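Local structure of MHP1 (Microbacterium liquefaciens, 2JLN) at residues 36-41 and 310-315; 29-34 and 167-172. The protein mediates the sodium-dependent binding and uptake of 5-aryl-substituted hydantoins, preferring 5-indolyl methyl hydantoin and 5-benzyl hydantoin. All blocks are in the same frame, centred on the assembly; numbering follows the deposited sequence.

Both contacts use helix 29-40, the first half of a transmembrane helix that breaks near the middle of the membrane. Contact 2 lies toward the start of this helix, where residues 29-34 pack on helix 160-190. Contact 1 lies at its end, where residues 36-41 meet residues 310-315 across a sodium ion. The centres of the two contacts are about 10 Å apart. Along the chain their segments alternate: 29-34, 36-41, 167-172, then 310-315. The contacts also touch each other, since Asn-168 of contact 2 reaches Ala-38 and Ser-312 of contact 1. The packing of helix 160-190 is therefore continuous with the wall of the sodium site.

Contact 1 (36-41 and 310-315). With NA (sodium ion), chain B.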
loop_
_atom_site.group_PDB
_atom_site.type_symbol
_atom_site.label_atom_id
_atom_site.label_comp_id
_atom_site.label_asym_id
_atom_site.label_seq_id
_atom_site.Cartn_x
_atom_site.Cartn_y
_atom_site.Cartn_z
ATOM N N TRP A 36 9.222 -2.912 4.606
ATOM C CA TRP A 36 8.213 -3.894 4.222
ATOM C C TRP A 36 7.970 -4.969 5.278
ATOM O O TRP A 36 6.863 -5.483 5.395
ATOM C CB TRP A 36 8.559 -4.517 2.887
ATOM C CG TRP A 36 8.052 -3.695 1.776
ATOM C CD1 TRP A 36 8.543 -2.495 1.346
ATOM C CD2 TRP A 36 6.929 -3.979 0.961
ATOM N NE1 TRP A 36 7.795 -2.015 0.300
ATOM C CE2 TRP A 36 6.794 -2.911 0.045
ATOM C CE3 TRP A 36 6.008 -5.027 0.921
ATOM C CZ2 TRP A 36 5.785 -2.866 -0.905
ATOM C CZ3 TRP A 36 4.996 -4.982 -0.020
ATOM C CH2 TRP A 36 4.891 -3.904 -0.924
ATOM N N PHE A 37 8.995 -5.292 6.059
ATOM C CA PHE A 37 8.807 -6.231 7.150
ATOM C C PHE A 37 7.879 -5.620 8.185
ATOM O O PHE A 37 6.933 -6.259 8.614
ATOM C CB PHE A 37 10.123 -6.690 7.787
ATOM C CG PHE A 37 9.939 -7.653 8.931
ATOM C CD1 PHE A 37 9.536 -7.200 10.187
ATOM C CD2 PHE A 37 10.168 -9.017 8.760
ATOM C CE1 PHE A 37 9.348 -8.096 11.248
ATOM C CE2 PHE A 37 9.995 -9.927 9.823
ATOM C CZ PHE A 37 9.583 -9.462 11.062
ATOM N N ALA A 38 8.117 -4.388 8.596
ATOM C CA ALA A 38 7.242 -3.805 9.610
ATOM C C ALA A 38 5.872 -3.367 9.053
ATOM O O ALA A 38 4.881 -3.381 9.783
ATOM C CB ALA A 38 7.932 -2.667 10.340
ATOM N N MET A 39 5.817 -3.002 7.767
ATOM C CA MET A 39 4.562 -2.614 7.090
ATOM C C MET A 39 3.583 -3.783 6.852
ATOM O O MET A 39 2.394 -3.567 6.778
ATOM C CB MET A 39 4.865 -1.848 5.778
ATOM C CG MET A 39 3.657 -1.408 4.927
ATOM S SD MET A 39 3.887 -0.030 3.720
ATOM C CE MET A 39 5.508 -0.411 3.040
ATOM N N ALA A 40 4.076 -5.015 6.761
ATOM C CA ALA A 40 3.204 -6.180 6.562
ATOM C C ALA A 40 2.568 -6.766 7.829
ATOM O O ALA A 40 1.532 -7.426 7.748
ATOM C CB ALA A 40 3.932 -7.260 5.828
ATOM N N ILE A 41 3.199 -6.562 8.984
ATOM C CA ILE A 41 2.636 -6.990 10.270
ATOM C C ILE A 41 1.504 -6.063 10.738
ATOM O O ILE A 41 1.733 -4.974 11.248
ATOM C CB ILE A 41 3.707 -7.018 11.352
ATOM C CG1 ILE A 41 4.887 -7.867 10.899
ATOM C CG2 ILE A 41 3.140 -7.520 12.657
ATOM C CD1 ILE A 41 6.231 -7.414 11.515
ATOM N N THR A 310 0.558 -0.968 14.306
ATOM C CA THR A 310 -0.274 -0.033 13.549
ATOM C C THR A 310 0.546 1.169 13.051
ATOM O O THR A 310 0.363 1.680 11.950
ATOM C CB THR A 310 -1.423 0.441 14.453
ATOM O OG1 THR A 310 -2.036 -0.714 15.027
ATOM C CG2 THR A 310 -2.449 1.257 13.701
ATOM N N TRP A 311 1.474 1.604 13.885
ATOM C CA TRP A 311 2.286 2.762 13.597
ATOM C C TRP A 311 3.233 2.470 12.446
ATOM O O TRP A 311 3.653 3.382 11.754
ATOM C CB TRP A 311 3.124 3.081 14.823
ATOM C CG TRP A 311 3.240 4.504 15.090
ATOM C CD1 TRP A 311 3.051 5.529 14.205
ATOM C CD2 TRP A 311 3.589 5.098 16.329
ATOM N NE1 TRP A 311 3.259 6.733 14.828
ATOM C CE2 TRP A 311 3.591 6.494 16.136
ATOM C CE3 TRP A 311 3.895 4.587 17.588
ATOM C CZ2 TRP A 311 3.888 7.385 17.159
ATOM C CZ3 TRP A 311 4.188 5.464 18.599
ATOM C CH2 TRP A 311 4.179 6.855 18.382
ATOM N N SER A 312 3.596 1.199 12.265
ATOM C CA SER A 312 4.528 0.809 11.213
ATOM C C SER A 312 3.813 0.597 9.886
ATOM O O SER A 312 4.461 0.343 8.871
ATOM C CB SER A 312 5.288 -0.448 11.611
ATOM O OG SER A 312 4.538 -1.176 12.552
ATOM N N THR A 313 2.481 0.708 9.895
ATOM C CA THR A 313 1.693 0.485 8.688
ATOM C C THR A 313 0.828 1.683 8.261
ATOM O O THR A 313 0.908 2.141 7.115
ATOM C CB THR A 313 0.823 -0.770 8.819
ATOM O OG1 THR A 313 1.667 -1.926 8.836
ATOM C CG2 THR A 313 -0.117 -0.884 7.654
ATOM N N ASN A 314 0.002 2.192 9.170
ATOM C CA ASN A 314 -0.906 3.288 8.836
ATOM C C ASN A 314 -0.285 4.482 8.070
ATOM O O ASN A 314 -0.645 4.712 6.913
ATOM C CB ASN A 314 -1.651 3.762 10.082
ATOM C CG ASN A 314 -2.953 4.438 9.750
ATOM O OD1 ASN A 314 -3.564 4.146 8.724
ATOM N ND2 ASN A 314 -3.387 5.356 10.612
ATOM N N PRO A 315 0.644 5.245 8.701
ATOM C CA PRO A 315 1.244 6.404 8.026
ATOM C C PRO A 315 1.676 6.109 6.591
ATOM O O PRO A 315 1.208 6.728 5.624
ATOM C CB PRO A 315 2.490 6.669 8.877
ATOM C CG PRO A 315 2.020 6.355 10.224
ATOM C CD PRO A 315 1.287 5.042 10.009
HETATM NA NA NA B . 2.868 -2.567 11.251
#
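Thr-313 OG1 meets Met-39 O in a 2.7 Å hydrogen bond and also binds the sodium ion. CB of Thr-313 stands 3.7 Å from the sodium. From CB the side chain branches in two. OG1 lies beside the backbone N and anti to the carbonyl carbon (chi1 -68°), which places it between the ion and Met-39 O. It donates to that oxygen from above the carbonyl plane, 44° out of it, and the same hydroxyl oxygen binds the ion. The other branch, CG2, lies 3.8 Å from the same Met-39 O.

Ser-312 OG is the second hydroxyl ligand, 2.5 Å from the sodium. It is also hydrogen-bonded to Leu-308 O. Ala-38 O and Ile-41 O bind the ion from the other segment, and Ala-309 O completes the five ligands. CB of Ser-312 packs on CB of Ala-38 at 3.7 Å. Met-39 CA approaches Ser-312 O in a CA-H...O contact of 3.5 Å.

Two carbonyls come from the end of helix 29-40. The two hydroxyls come from the break between helices 296-311 and 314-329, and the carbonyl of Ala-309 from just before it. This sodium site between transmembrane helices 1 and 8 recurs among transporters of the LeuT fold. Helix 160-190 borders the site, and its Leu-175 touches Ile-41. Helix 242-278 packs on Ile-41 through Phe-267, and Gln-121 of helix 104-137 lies near Thr-313.

Contact 2 (29-34 and 167-172); sequences PFSLAA and MNVFAS
Val-169 has CG2 anti to its carbonyl carbon and CG1 anti to its backbone N (chi1 -178°), and CG2 is the branch that meets Ala-34. It lies 4.0 Å from Ala-34 CB, in the apolar centre of the contact. The same methyl is 4.2 Å from Ser-31 OG, one helical turn earlier. Asn-168 CB is 3.6 Å from Ala-34 O. Its CG is anti to the carbonyl carbon (chi1 -82°), and the amide beyond it hydrogen-bonds through ND2 to Ile-35 O.

The two segments belong to transmembrane helices 1 and 5 of this APC-clan transporter. The axes of the segments 29-34 and 167-172 come within 9.3 Å, with 65° between them. The CA atoms of Ala-34 and Val-169 are the nearest pair, 5.6 Å apart, consistent with the small side chain of Ala-34 on this face.

Ser-172 OG approaches Ala-34 O to 3.3 Å, but its hydrogen bond goes back along its own helix to Asn-168 O, at 3.1 Å. Asn-168 O also accepts the backbone N of Ser-172, and the two donors reach it from opposite faces of its plane. An alanine in place of Ser-172 would probably leave Asn-168 O with the backbone N-H alone of these two donors and open a small gap beside Ala-34 O. Ser-172 also touches Phe-37 and Ala-38, further along helix 29-40.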
loop_
_atom_site.group_PDB
_atom_site.type_symbol
_atom_site.label_atom_id
_atom_site.label_comp_id
_atom_site.label_asym_id
_atom_site.label_seq_id
_atom_site.Cartn_x
_atom_site.Cartn_y
_atom_site.Cartn_z
ATOM N N PRO A 29 18.502 -0.658 -0.639
ATOM C CA PRO A 29 17.805 -1.976 -0.598
ATOM C C PRO A 29 17.577 -2.690 0.767
ATOM O O PRO A 29 16.538 -3.305 0.933
ATOM C CB PRO A 29 18.605 -2.840 -1.579
ATOM C CG PRO A 29 19.152 -1.798 -2.581
ATOM C CD PRO A 29 19.465 -0.561 -1.748
ATOM N N PHE A 30 18.496 -2.611 1.718
ATOM C CA PHE A 30 18.270 -3.271 3.005
ATOM C C PHE A 30 17.171 -2.568 3.788
ATOM O O PHE A 30 16.427 -3.189 4.542
ATOM C CB PHE A 30 19.557 -3.345 3.853
ATOM C CG PHE A 30 19.300 -3.425 5.347
ATOM C CD1 PHE A 30 19.218 -4.668 5.996
ATOM C CD2 PHE A 30 19.130 -2.249 6.110
ATOM C CE1 PHE A 30 18.973 -4.742 7.384
ATOM C CE2 PHE A 30 18.880 -2.309 7.504
ATOM C CZ PHE A 30 18.798 -3.552 8.139
ATOM N N SER A 31 17.086 -1.260 3.615
ATOM C CA SER A 31 16.209 -0.451 4.435
ATOM C C SER A 31 14.787 -0.649 3.955
ATOM O O SER A 31 13.847 -0.673 4.749
ATOM C CB SER A 31 16.621 1.026 4.343
ATOM O OG SER A 31 16.332 1.742 5.539
ATOM N N LEU A 32 14.645 -0.803 2.641
ATOM C CA LEU A 32 13.340 -1.010 2.016
ATOM C C LEU A 32 12.749 -2.355 2.446
ATOM O O LEU A 32 11.563 -2.443 2.709
ATOM C CB LEU A 32 13.439 -0.909 0.494
ATOM C CG LEU A 32 12.105 -0.944 -0.240
ATOM C CD1 LEU A 32 11.207 0.226 0.163
ATOM C CD2 LEU A 32 12.312 -0.993 -1.755
ATOM N N ALA A 33 13.568 -3.399 2.535
ATOM C CA ALA A 33 13.104 -4.649 3.131
ATOM C C ALA A 33 12.643 -4.447 4.583
ATOM O O ALA A 33 11.680 -5.055 5.028
ATOM C CB ALA A 33 14.167 -5.705 3.058
ATOM N N ALA A 34 13.323 -3.574 5.317
ATOM C CA ALA A 34 13.051 -3.403 6.741
ATOM C C ALA A 34 11.791 -2.586 6.942
ATOM O O ALA A 34 11.199 -2.592 8.004
ATOM C CB ALA A 34 14.224 -2.732 7.417
ATOM N N MET A 167 11.899 4.363 12.307
ATOM C CA MET A 167 10.914 3.705 13.143
ATOM C C MET A 167 10.684 2.242 12.767
ATOM O O MET A 167 10.474 1.420 13.635
ATOM C CB MET A 167 9.609 4.504 13.069
ATOM C CG MET A 167 8.341 3.671 12.919
ATOM S SD MET A 167 7.371 3.564 14.438
ATOM C CE MET A 167 8.632 2.969 15.589
ATOM N N ASN A 168 10.714 1.911 11.478
ATOM C CA ASN A 168 10.462 0.537 11.039
ATOM C C ASN A 168 11.700 -0.332 11.223
ATOM O O ASN A 168 11.599 -1.546 11.380
ATOM C CB ASN A 168 10.023 0.467 9.566
ATOM C CG ASN A 168 8.534 0.762 9.361
ATOM O OD1 ASN A 168 7.936 1.630 10.025
ATOM N ND2 ASN A 168 7.935 0.055 8.410
ATOM N N VAL A 169 12.881 0.272 11.183
ATOM C CA VAL A 169 14.093 -0.515 11.391
ATOM C C VAL A 169 14.245 -0.914 12.857
ATOM O O VAL A 169 14.692 -2.017 13.155
ATOM C CB VAL A 169 15.356 0.202 10.913
ATOM C CG1 VAL A 169 16.550 -0.698 11.129
ATOM C CG2 VAL A 169 15.220 0.539 9.449
ATOM N N PHE A 170 13.864 -0.030 13.772
ATOM C CA PHE A 170 13.893 -0.401 15.182
ATOM C C PHE A 170 12.691 -1.238 15.582
ATOM O O PHE A 170 12.843 -2.136 16.390
ATOM C CB PHE A 170 14.156 0.788 16.117
ATOM C CG PHE A 170 15.561 1.350 15.976
ATOM C CD1 PHE A 170 15.778 2.721 15.756
ATOM C CD2 PHE A 170 16.671 0.493 16.010
ATOM C CE1 PHE A 170 17.072 3.224 15.592
ATOM C CE2 PHE A 170 17.966 0.990 15.847
ATOM C CZ PHE A 170 18.164 2.358 15.635
ATOM N N ALA A 171 11.526 -1.003 14.986
ATOM C CA ALA A 171 10.364 -1.873 15.240
ATOM C C ALA A 171 10.558 -3.321 14.748
ATOM O O ALA A 171 10.181 -4.283 15.426
ATOM C CB ALA A 171 9.075 -1.277 14.656
ATOM N N SER A 172 11.156 -3.482 13.582
ATOM C CA SER A 172 11.253 -4.810 12.997
ATOM C C SER A 172 11.655 -5.952 13.936
ATOM O O SER A 172 10.900 -6.922 14.074
ATOM C CB SER A 172 12.112 -4.799 11.742
ATOM O OG SER A 172 11.247 -4.571 10.651
#